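Dihydroneopterin triphosphate diphosphatase (Escherichia coli O157:H7, PDB 5U7F) probably hydrolyses dihydroneopterin triphosphate to the monophosphate and pyrophosphate for folate synthesis, and can also cleave nucleoside triphosphates, with a preference for dATP. Local coordinates at residues Glu56-Thr62 and Ile113-His118; Ala126-Ala130 and Ile142-Ile147. All coordinates share one frame; numbering follows the deposited sequence.

Interaction 1 of 2, residues Glu56-Thr62 and Ile113-His118. With CO (cobalt (II) ion), chain E; CO (cobalt (II) ion), chain F; CO (cobalt (II) ion), chain D.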
loop_
_atom_site.group_PDB
_atom_site.type_symbol
_atom_site.label_atom_id
_atom_site.label_comp_id
_atom_site.label_asym_id
_atom_site.label_seq_id
_atom_site.Cartn_x
_atom_site.Cartn_y
_atom_site.Cartn_z
ATOM N N GLU A 56 3.809 6.480 -5.881
ATOM C CA GLU A 56 3.420 6.475 -4.482
ATOM C C GLU A 56 4.529 5.913 -3.583
ATOM O O GLU A 56 4.691 6.332 -2.450
ATOM C CB GLU A 56 2.143 5.668 -4.309
ATOM C CG GLU A 56 0.941 6.321 -4.954
ATOM C CD GLU A 56 0.379 7.535 -4.168
ATOM O OE1 GLU A 56 0.716 7.658 -2.986
ATOM O OE2 GLU A 56 -0.418 8.331 -4.739
ATOM N N VAL A 57 5.296 4.958 -4.085
ATOM C CA VAL A 57 6.362 4.396 -3.275
ATOM C C VAL A 57 7.435 5.473 -3.065
ATOM O O VAL A 57 7.958 5.620 -1.958
ATOM C CB VAL A 57 6.957 3.127 -3.912
ATOM C CG1 VAL A 57 8.289 2.746 -3.244
ATOM C CG2 VAL A 57 5.944 1.981 -3.795
ATOM N N LYS A 58 7.724 6.238 -4.123
ATOM C CA LYS A 58 8.670 7.359 -4.004
ATOM C C LYS A 58 8.134 8.415 -3.027
ATOM O O LYS A 58 8.831 8.792 -2.100
ATOM C CB LYS A 58 8.944 7.994 -5.371
ATOM C CG LYS A 58 10.392 8.452 -5.562
ATOM C CD LYS A 58 10.573 9.295 -6.826
ATOM C CE LYS A 58 11.952 9.956 -6.849
ATOM N NZ LYS A 58 12.145 10.883 -8.012
ATOM N N GLU A 59 6.887 8.859 -3.237
ATOM C CA GLU A 59 6.229 9.878 -2.382
ATOM C C GLU A 59 6.080 9.481 -0.907
ATOM O O GLU A 59 6.340 10.295 -0.016
ATOM C CB GLU A 59 4.819 10.221 -2.926
ATOM C CG GLU A 59 4.787 10.974 -4.268
ATOM C CD GLU A 59 3.354 11.259 -4.789
ATOM O OE1 GLU A 59 3.218 11.820 -5.905
ATOM O OE2 GLU A 59 2.371 10.938 -4.077
ATOM N N GLU A 60 5.656 8.246 -0.643
ATOM C CA GLU A 60 5.257 7.837 0.696
ATOM C C GLU A 60 6.362 7.269 1.569
ATOM O O GLU A 60 6.305 7.394 2.787
ATOM C CB GLU A 60 4.135 6.807 0.606
ATOM C CG GLU A 60 2.848 7.427 -0.012
ATOM C CD GLU A 60 1.574 6.689 0.298
ATOM O OE1 GLU A 60 1.646 5.630 0.929
ATOM O OE2 GLU A 60 0.483 7.185 -0.111
ATOM N N VAL A 61 7.349 6.615 0.971
ATOM C CA VAL A 61 8.437 6.095 1.770
ATOM C C VAL A 61 9.800 6.439 1.180
ATOM O O VAL A 61 10.793 5.865 1.594
ATOM C CB VAL A 61 8.313 4.576 1.976
ATOM C CG1 VAL A 61 7.011 4.265 2.722
ATOM C CG2 VAL A 61 8.373 3.822 0.655
ATOM N N THR A 62 9.844 7.406 0.262
ATOM C CA THR A 62 11.115 7.916 -0.287
ATOM C C THR A 62 12.057 6.824 -0.817
ATOM O O THR A 62 13.273 6.905 -0.667
ATOM C CB THR A 62 11.892 8.739 0.774
ATOM O OG1 THR A 62 10.974 9.371 1.682
ATOM C CG2 THR A 62 12.740 9.793 0.073
ATOM N N ILE A 113 13.111 4.116 7.310
ATOM C CA ILE A 113 12.179 4.740 6.380
ATOM C C ILE A 113 11.851 6.195 6.730
ATOM O O ILE A 113 11.460 6.499 7.853
ATOM C CB ILE A 113 10.825 3.936 6.329
ATOM C CG1 ILE A 113 11.053 2.480 5.906
ATOM C CG2 ILE A 113 9.806 4.597 5.391
ATOM C CD1 ILE A 113 11.620 2.328 4.529
ATOM N N VAL A 114 11.998 7.068 5.742
ATOM C CA VAL A 114 11.498 8.427 5.814
ATOM C C VAL A 114 10.154 8.524 5.125
ATOM O O VAL A 114 10.054 8.275 3.924
ATOM C CB VAL A 114 12.479 9.400 5.166
ATOM C CG1 VAL A 114 11.914 10.804 5.165
ATOM C CG2 VAL A 114 13.798 9.347 5.910
ATOM N N PHE A 115 9.124 8.903 5.881
ATOM C CA PHE A 115 7.748 8.881 5.370
ATOM C C PHE A 115 7.163 10.287 5.316
ATOM O O PHE A 115 7.648 11.185 6.011
ATOM C CB PHE A 115 6.880 7.963 6.245
ATOM C CG PHE A 115 7.015 8.228 7.720
ATOM C CD1 PHE A 115 7.949 7.537 8.475
ATOM C CD2 PHE A 115 6.220 9.173 8.349
ATOM C CE1 PHE A 115 8.091 7.779 9.833
ATOM C CE2 PHE A 115 6.359 9.428 9.718
ATOM C CZ PHE A 115 7.296 8.718 10.460
ATOM N N THR A 116 6.128 10.467 4.497
ATOM C CA THR A 116 5.516 11.784 4.275
ATOM C C THR A 116 4.003 11.814 4.578
ATOM O O THR A 116 3.485 12.775 5.150
ATOM C CB THR A 116 5.751 12.236 2.821
ATOM O OG1 THR A 116 5.174 11.284 1.920
ATOM C CG2 THR A 116 7.229 12.338 2.524
ATOM N N GLU A 117 3.304 10.746 4.216
ATOM C CA GLU A 117 1.850 10.678 4.320
ATOM C C GLU A 117 1.371 10.097 5.663
ATOM O O GLU A 117 0.174 10.124 5.968
ATOM C CB GLU A 117 1.317 9.833 3.130
ATOM C CG GLU A 117 -0.201 9.759 2.963
ATOM C CD GLU A 117 -0.622 8.992 1.690
ATOM O OE1 GLU A 117 -1.210 7.879 1.813
ATOM O OE2 GLU A 117 -0.366 9.509 0.566
ATOM N N HIS A 118 2.300 9.587 6.473
ATOM C CA HIS A 118 1.938 8.794 7.645
ATOM C C HIS A 118 2.501 9.365 8.957
ATOM O O HIS A 118 3.223 10.336 8.928
ATOM C CB HIS A 118 2.427 7.371 7.442
ATOM C CG HIS A 118 1.732 6.656 6.322
ATOM N ND1 HIS A 118 2.094 6.818 5.003
ATOM C CD2 HIS A 118 0.661 5.829 6.319
ATOM C CE1 HIS A 118 1.303 6.093 4.235
ATOM N NE2 HIS A 118 0.429 5.469 5.007
HETATM CO CO CO E . -0.056 8.741 -1.411
HETATM CO CO CO F . -1.402 6.401 0.260
HETATM CO CO CO D . -1.834 9.797 -4.149
HETATM O O HOH W 1 -0.489 11.298 -4.930
HETATM O O HOH W 2 1.696 9.970 -1.510
HETATM O O HOH W 3 4.101 8.207 4.067
HETATM O O HOH W 4 12.858 6.081 3.057
HETATM O O HOH W 5 -3.285 11.501 -3.686
HETATM O O HOH W 6 -0.749 10.167 -2.495
HETATM O O HOH W 7 -2.800 9.465 -6.023
#

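Interaction 2 of 2, residues Ala126-Ala130 and Ile142-Ile147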
loop_
_atom_site.group_PDB
_atom_site.type_symbol
_atom_site.label_atom_id
_atom_site.label_comp_id
_atom_site.label_asym_id
_atom_site.label_seq_id
_atom_site.Cartn_x
_atom_site.Cartn_y
_atom_site.Cartn_z
ATOM N N ALA A 126 4.997 -11.126 8.951
ATOM C CA ALA A 126 3.878 -11.012 8.013
ATOM C C ALA A 126 2.524 -11.341 8.645
ATOM O O ALA A 126 1.554 -10.611 8.416
ATOM C CB ALA A 126 4.137 -11.885 6.783
ATOM N N PRO A 127 2.437 -12.411 9.450
ATOM C CA PRO A 127 1.175 -12.702 10.134
ATOM C C PRO A 127 0.722 -11.572 11.041
ATOM O O PRO A 127 -0.482 -11.356 11.163
ATOM C CB PRO A 127 1.498 -13.945 10.960
ATOM C CG PRO A 127 2.570 -14.619 10.205
ATOM C CD PRO A 127 3.407 -13.512 9.620
ATOM N N ALA A 128 1.669 -10.870 11.658
ATOM C CA ALA A 128 1.317 -9.774 12.552
ATOM C C ALA A 128 0.861 -8.567 11.757
ATOM O O ALA A 128 -0.082 -7.877 12.163
ATOM C CB ALA A 128 2.490 -9.399 13.436
ATOM N N ALA A 129 1.539 -8.300 10.637
ATOM C CA ALA A 129 1.176 -7.172 9.801
ATOM C C ALA A 129 -0.222 -7.427 9.280
ATOM O O ALA A 129 -1.069 -6.523 9.260
ATOM C CB ALA A 129 2.157 -6.985 8.669
ATOM N N ALA A 130 -0.453 -8.676 8.894
ATOM C CA ALA A 130 -1.715 -9.083 8.316
ATOM C C ALA A 130 -2.844 -8.903 9.311
ATOM O O ALA A 130 -3.905 -8.427 8.937
ATOM C CB ALA A 130 -1.654 -10.516 7.870
ATOM N N ILE A 142 -0.842 -9.540 1.929
ATOM C CA ILE A 142 0.289 -9.964 2.769
ATOM C C ILE A 142 0.282 -11.502 2.849
ATOM O O ILE A 142 1.316 -12.164 2.668
ATOM C CB ILE A 142 0.211 -9.311 4.167
ATOM C CG1 ILE A 142 0.450 -7.807 4.048
ATOM C CG2 ILE A 142 1.271 -9.929 5.150
ATOM C CD1 ILE A 142 0.141 -7.034 5.346
ATOM N N GLU A 143 -0.893 -12.075 3.071
ATOM C CA GLU A 143 -1.012 -13.524 3.250
ATOM C C GLU A 143 -0.611 -14.274 1.996
ATOM O O GLU A 143 0.123 -15.278 2.056
ATOM C CB GLU A 143 -2.427 -13.922 3.665
ATOM C CG GLU A 143 -2.807 -13.435 5.078
ATOM C CD GLU A 143 -4.260 -13.701 5.493
ATOM O OE1 GLU A 143 -5.173 -13.724 4.634
ATOM O OE2 GLU A 143 -4.497 -13.857 6.715
ATOM N N GLN A 144 -1.027 -13.772 0.852
ATOM C CA GLN A 144 -0.829 -14.519 -0.371
ATOM C C GLN A 144 0.524 -14.287 -1.031
ATOM O O GLN A 144 0.980 -15.146 -1.789
ATOM C CB GLN A 144 -1.969 -14.198 -1.345
ATOM C CG GLN A 144 -3.296 -14.716 -0.839
ATOM C CD GLN A 144 -4.434 -14.459 -1.824
ATOM O OE1 GLN A 144 -4.292 -13.658 -2.756
ATOM N NE2 GLN A 144 -5.565 -15.139 -1.623
ATOM N N PHE A 145 1.185 -13.159 -0.758
ATOM C CA PHE A 145 2.400 -12.825 -1.497
ATOM C C PHE A 145 3.632 -12.636 -0.629
ATOM O O PHE A 145 4.739 -12.591 -1.150
ATOM C CB PHE A 145 2.161 -11.578 -2.345
ATOM C CG PHE A 145 1.255 -11.827 -3.524
ATOM C CD1 PHE A 145 1.770 -12.273 -4.741
ATOM C CD2 PHE A 145 -0.106 -11.664 -3.409
ATOM C CE1 PHE A 145 0.929 -12.531 -5.826
ATOM C CE2 PHE A 145 -0.944 -11.909 -4.491
ATOM C CZ PHE A 145 -0.429 -12.348 -5.690
ATOM N N VAL A 146 3.459 -12.560 0.681
ATOM C CA VAL A 146 4.616 -12.562 1.584
ATOM C C VAL A 146 4.735 -13.903 2.274
ATOM O O VAL A 146 5.776 -14.567 2.200
ATOM C CB VAL A 146 4.540 -11.461 2.668
ATOM C CG1 VAL A 146 5.782 -11.558 3.592
ATOM C CG2 VAL A 146 4.478 -10.100 1.998
ATOM N N ILE A 147 3.671 -14.295 2.953
ATOM C CA ILE A 147 3.641 -15.564 3.667
ATOM C C ILE A 147 3.707 -16.756 2.708
ATOM O O ILE A 147 4.521 -17.663 2.901
ATOM C CB ILE A 147 2.376 -15.680 4.542
ATOM C CG1 ILE A 147 2.354 -14.554 5.563
ATOM C CG2 ILE A 147 2.313 -17.031 5.242
ATOM C CD1 ILE A 147 1.102 -14.490 6.435
#

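Interaction 1 of 2, residues Glu56-Thr62 and Ile113-His118
Glu56 and Glu117 meet through cobalt at the C-terminal part of the helix of the Nudix box, the signature motif of this hydrolase family; Glu117 comes from outside it. Bent at chi2 (-75°), the Glu56 side chain turns its carboxylate onto two ions: OE1 binds the chain E cobalt at 2.1 Å, and OE2 the chain D cobalt. Glu59 O accepts a very short hydrogen bond, 2.5 Å, from Thr116 OG1, while Glu59 OE2 takes hydrogen bonds from two cobalt-bound waters, a second-shell role. Glu60 OE2 bridges the chain E and chain F cobalts. Glu117 spans the same pair with OE2 and OE1, its carboxylate plane turned 71° from that of Glu60, and the backbone O of Thr40 also joins the site. Glu60 OE2 and Glu117 OE2 come within 2.6 Å because both bind the chain E cobalt. Glu60 O accepts from water 3, which itself accepts from Glu117 N and lies 2.6 Å from His118 ND1 in the ring plane; His118 NE2 is hydrogen-bonded to Gln37 OE1. Val61 CB packs on Ile113 CG2 at 3.7 Å. At positive phi past the helix, Thr62 OG1 donates to Val114 O at 2.7 Å from 40° above the carbonyl plane.

Interaction 2 of 2, residues Ala126-Ala130 and Ile142-Ile147
Ile142 reaches across to Ala126, Ala129 and Ala130, and its branches account for much of the packing between helix 126-132 and helix 136-147. The short segments run nearly antiparallel, 161° between their directions, with axes 9.7 Å apart. From CB the side chain divides. CG2, anti to the backbone N, reaches the backbone of helix 126-132: it lies 3.3 Å from Ala126 O and is also in van der Waals range of Ala126 CB and Ala130 CB. The other branch leaves through CG1 and, extended at chi2 (170°), carries CD1 to Ala129 CB at 3.9 Å and close to Ala130 N. One side chain thereby touches three residues of the facing turn.

Towards the other end, the methyl of Ala126 is met by two further residues. Val146 CG1 lies 3.6 Å from Ala126 CB, and Ile147 CG1 3.4 Å from the same CB, a carbon pair tighter than normal van der Waals contact. Ile147 CD1 continues past that methyl to the proline ring, 4.0 Å from Pro127 CG. Within the second helix, Ile142 O accepts from Val146 N in the alpha manner and also from Ile147 N, five residues on; the latter marks the pi-type turn at 143-147.

No hydrogen bond crosses between the segments; small alanine methyls meet branched aliphatic chains. Val24 touches Ala126, Ala129 and Val146, and Val15 touches Ile142 and Val146, so the contact also rests on the sheet. This is apolar packing of an antiparallel helical pair against the central sheet of the Nudix fold.

Overall arrangement
From the N terminus, the chain lays down strands 10-18, 23-29 and 36-42 before entering helix 49-61. Interaction 1 then closes a long loop: strands 72-82 and 97-107 intervene before residues 113-118 return to the helix end, where the loop runs into strand 118-125. That edge strand leads directly into helix 126-132, where interaction 2 opens; it closes a much shorter, mainly helical excursion on helix 136-147. The two loops follow in series, neither nesting nor crossing. The centres of interactions 1 and 2 are about 21 Å apart, and their nearest atoms about 13 Å. Both contacts touch strands 10-18 and 23-29, so the sheet joins the metal site to the C-terminal helical pair.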